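PDB 1R5Q: circadian clock oscillator protein KaiA from Nostoc sp., which probably stimulates autophosphorylation of KaiC within the KaiABC oscillator, the main circadian regulator of cyanobacteria. Local coordinates for residues A[13-18]-A[58-63]. Residues are numbered along the deposited sequence; the frame is centred on the assembly and turned at random.
Sequences QLKSDY and MELIDE
Lys15 NZ donates to two carboxylates one helical turn apart, forming a salt-bridge network. The bond to Glu59 OE1 is very short, with 2.5 Å between NZ and OE1, and uses the anti lone pair of that oxygen; the two side chains cross at nearly a right angle. Glu63 instead meets the lysine tip to tip, its OE2 3.0 Å from Lys15 NZ in a weak hydrogen bond within the salt bridge, while its OE1 forms a salt bridge with Arg19. Glu55 brings a second carboxylate close to Glu59 OE2, so the ammonium charge probably eases repulsion there. The lysine spans the gap because CG lies anti to the backbone N (chi1 174°) and the chain beyond is extended. An alanine here would remove the cation that Glu59 and Glu63 share, and would probably leave the Glu55-Glu59 carboxylate pair less well compensated and loosen the packing over Leu60. Within the all-helical KaiA C-terminal domain, the bridge joins helices 8-24 and 50-67, whose local axes approach to 10.6 Å and cross at -59°. Packed against the aliphatic part of the lysine, Leu60 runs past it in the opposite direction, with CD2 3.9 Å from Lys15 CE. Its other methyl, CD1, sits at the edge of the Tyr18 ring, in plane and 3.5 Å from Tyr18 CD2. The tyrosine OH hydrogen-bonds to His57 ND1, and its side chain also packs against Leu85 and Ile88 of helix 82-100.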
ATOM      1  N   GLN A  13      -0.435   6.827   8.577  1.00 36.91           N
ATOM      2  CA  GLN A  13      -0.190   5.507   9.145  1.00 38.44           C
ATOM      3  C   GLN A  13      -0.200   4.477   7.996  1.00 37.89           C
ATOM      4  O   GLN A  13       0.645   3.579   7.940  1.00 36.59           O
ATOM      5  CB  GLN A  13      -1.267   5.151  10.178  1.00 41.06           C
ATOM      6  CG  GLN A  13      -1.201   5.989  11.470  1.00 48.31           C
ATOM      7  CD  GLN A  13      -2.302   5.652  12.482  1.00 50.82           C
ATOM      8  OE1 GLN A  13      -2.291   6.148  13.613  1.00 53.32           O
ATOM      9  NE2 GLN A  13      -3.260   4.816  12.073  1.00 53.13           N
ATOM     10  N   LEU A  14      -1.165   4.609   7.084  1.00 35.89           N
ATOM     11  CA  LEU A  14      -1.260   3.691   5.953  1.00 35.78           C
ATOM     12  C   LEU A  14      -0.022   3.782   5.072  1.00 35.06           C
ATOM     13  O   LEU A  14       0.481   2.768   4.604  1.00 35.33           O
ATOM     14  CB  LEU A  14      -2.521   3.988   5.132  1.00 35.33           C
ATOM     15  CG  LEU A  14      -3.797   3.606   5.879  1.00 34.97           C
ATOM     16  CD1 LEU A  14      -5.018   4.103   5.107  1.00 34.40           C
ATOM     17  CD2 LEU A  14      -3.833   2.104   6.069  1.00 36.59           C
ATOM     18  N   LYS A  15       0.458   4.997   4.833  1.00 35.74           N
ATOM     19  CA  LYS A  15       1.664   5.176   4.037  1.00 38.27           C
ATOM     20  C   LYS A  15       2.832   4.460   4.750  1.00 39.72           C
ATOM     21  O   LYS A  15       3.627   3.746   4.126  1.00 39.18           O
ATOM     22  CB  LYS A  15       1.959   6.670   3.864  1.00 38.96           C
ATOM     23  CG  LYS A  15       3.267   6.980   3.161  1.00 41.88           C
ATOM     24  CD  LYS A  15       3.272   8.394   2.577  1.00 43.08           C
ATOM     25  CE  LYS A  15       4.624   8.733   1.954  1.00 45.65           C
ATOM     26  NZ  LYS A  15       4.598  10.051   1.240  1.00 47.18           N
ATOM     27  N   SER A  16       2.916   4.643   6.062  1.00 39.37           N
ATOM     28  CA  SER A  16       3.964   3.998   6.834  1.00 40.82           C
ATOM     29  C   SER A  16       3.867   2.481   6.683  1.00 39.33           C
ATOM     30  O   SER A  16       4.877   1.812   6.477  1.00 38.49           O
ATOM     31  CB  SER A  16       3.862   4.386   8.320  1.00 40.92           C
ATOM     32  OG  SER A  16       4.568   3.456   9.125  1.00 44.07           O
ATOM     33  N   ASP A  17       2.652   1.946   6.781  1.00 38.68           N
ATOM     34  CA  ASP A  17       2.436   0.503   6.667  1.00 37.02           C
ATOM     35  C   ASP A  17       2.824  -0.038   5.285  1.00 37.03           C
ATOM     36  O   ASP A  17       3.420  -1.124   5.177  1.00 36.45           O
ATOM     37  CB  ASP A  17       0.966   0.172   6.943  1.00 39.18           C
ATOM     38  CG  ASP A  17       0.546   0.463   8.399  1.00 41.05           C
ATOM     39  OD1 ASP A  17      -0.668   0.490   8.658  1.00 41.61           O
ATOM     40  OD2 ASP A  17       1.417   0.651   9.279  1.00 41.82           O
ATOM     41  N   TYR A  18       2.473   0.723   4.248  1.00 34.58           N
ATOM     42  CA  TYR A  18       2.741   0.349   2.865  1.00 35.22           C
ATOM     43  C   TYR A  18       4.243   0.377   2.619  1.00 35.56           C
ATOM     44  O   TYR A  18       4.761  -0.448   1.871  1.00 35.24           O
ATOM     45  CB  TYR A  18       2.048   1.313   1.890  1.00 34.58           C
ATOM     46  CG  TYR A  18       2.015   0.817   0.450  1.00 33.96           C
ATOM     47  CD1 TYR A  18       1.155  -0.214   0.070  1.00 34.08           C
ATOM     48  CD2 TYR A  18       2.882   1.340  -0.518  1.00 32.67           C
ATOM     49  CE1 TYR A  18       1.158  -0.721  -1.250  1.00 33.83           C
ATOM     50  CE2 TYR A  18       2.899   0.842  -1.826  1.00 32.42           C
ATOM     51  CZ  TYR A  18       2.025  -0.191  -2.182  1.00 31.55           C
ATOM     52  OH  TYR A  18       2.009  -0.673  -3.463  1.00 33.22           O
ATOM     53  N   MET A  58       3.415   5.738  -5.336  1.00 35.28           N
ATOM     54  CA  MET A  58       4.312   6.645  -6.041  1.00 37.96           C
ATOM     55  C   MET A  58       5.144   7.529  -5.106  1.00 38.58           C
ATOM     56  O   MET A  58       6.326   7.778  -5.354  1.00 39.19           O
ATOM     57  CB  MET A  58       3.511   7.527  -7.001  1.00 39.80           C
ATOM     58  CG  MET A  58       2.814   6.749  -8.105  1.00 43.61           C
ATOM     59  SD  MET A  58       3.917   5.529  -8.889  1.00 49.67           S
ATOM     60  CE  MET A  58       4.897   6.613 -10.000  1.00 49.83           C
ATOM     61  N   GLU A  59       4.533   8.008  -4.032  1.00 38.46           N
ATOM     62  CA  GLU A  59       5.257   8.851  -3.103  1.00 39.10           C
ATOM     63  C   GLU A  59       6.404   8.085  -2.449  1.00 38.88           C
ATOM     64  O   GLU A  59       7.504   8.622  -2.292  1.00 37.00           O
ATOM     65  CB  GLU A  59       4.315   9.390  -2.024  1.00 41.28           C
ATOM     66  CG  GLU A  59       3.288  10.379  -2.554  1.00 45.22           C
ATOM     67  CD  GLU A  59       2.484  11.033  -1.441  1.00 47.93           C
ATOM     68  OE1 GLU A  59       2.749  10.731  -0.247  1.00 48.53           O
ATOM     69  OE2 GLU A  59       1.591  11.848  -1.765  1.00 50.15           O
ATOM     70  N   LEU A  60       6.140   6.840  -2.062  1.00 37.25           N
ATOM     71  CA  LEU A  60       7.161   6.022  -1.430  1.00 38.06           C
ATOM     72  C   LEU A  60       8.252   5.668  -2.435  1.00 39.03           C
ATOM     73  O   LEU A  60       9.433   5.583  -2.072  1.00 38.12           O
ATOM     74  CB  LEU A  60       6.527   4.767  -0.821  1.00 36.60           C
ATOM     75  CG  LEU A  60       5.708   5.115   0.428  1.00 35.48           C
ATOM     76  CD1 LEU A  60       4.777   3.964   0.817  1.00 35.84           C
ATOM     77  CD2 LEU A  60       6.682   5.435   1.580  1.00 35.11           C
ATOM     78  N   ILE A  61       7.866   5.483  -3.695  1.00 38.92           N
ATOM     79  CA  ILE A  61       8.850   5.166  -4.725  1.00 40.23           C
ATOM     80  C   ILE A  61       9.788   6.378  -4.857  1.00 40.85           C
ATOM     81  O   ILE A  61      11.002   6.209  -4.994  1.00 38.78           O
ATOM     82  CB  ILE A  61       8.184   4.864  -6.091  1.00 40.33           C
ATOM     83  CG1 ILE A  61       7.430   3.531  -6.037  1.00 41.76           C
ATOM     84  CG2 ILE A  61       9.224   4.803  -7.194  1.00 42.69           C
ATOM     85  CD1 ILE A  61       8.237   2.341  -5.567  1.00 40.28           C
ATOM     86  N   ASP A  62       9.231   7.590  -4.785  1.00 40.75           N
ATOM     87  CA  ASP A  62      10.057   8.799  -4.889  1.00 41.87           C
ATOM     88  C   ASP A  62      11.037   8.892  -3.729  1.00 41.43           C
ATOM     89  O   ASP A  62      12.216   9.208  -3.933  1.00 39.97           O
ATOM     90  CB  ASP A  62       9.200  10.066  -4.934  1.00 44.02           C
ATOM     91  CG  ASP A  62       8.635  10.343  -6.320  1.00 47.05           C
ATOM     92  OD1 ASP A  62       9.122   9.725  -7.292  1.00 48.21           O
ATOM     93  OD2 ASP A  62       7.708  11.184  -6.438  1.00 49.44           O
ATOM     94  N   GLU A  63      10.535   8.629  -2.519  1.00 40.80           N
ATOM     95  CA  GLU A  63      11.352   8.640  -1.310  1.00 41.72           C
ATOM     96  C   GLU A  63      12.484   7.627  -1.448  1.00 41.72           C
ATOM     97  O   GLU A  63      13.644   7.953  -1.195  1.00 40.01           O
ATOM     98  CB  GLU A  63      10.498   8.304  -0.080  1.00 42.38           C
ATOM     99  CG  GLU A  63       9.675   9.481   0.422  1.00 46.39           C
ATOM    100  CD  GLU A  63       8.632   9.107   1.471  1.00 49.00           C
ATOM    101  OE1 GLU A  63       8.890   8.201   2.306  1.00 47.68           O
ATOM    102  OE2 GLU A  63       7.551   9.747   1.456  1.00 50.69           O
TER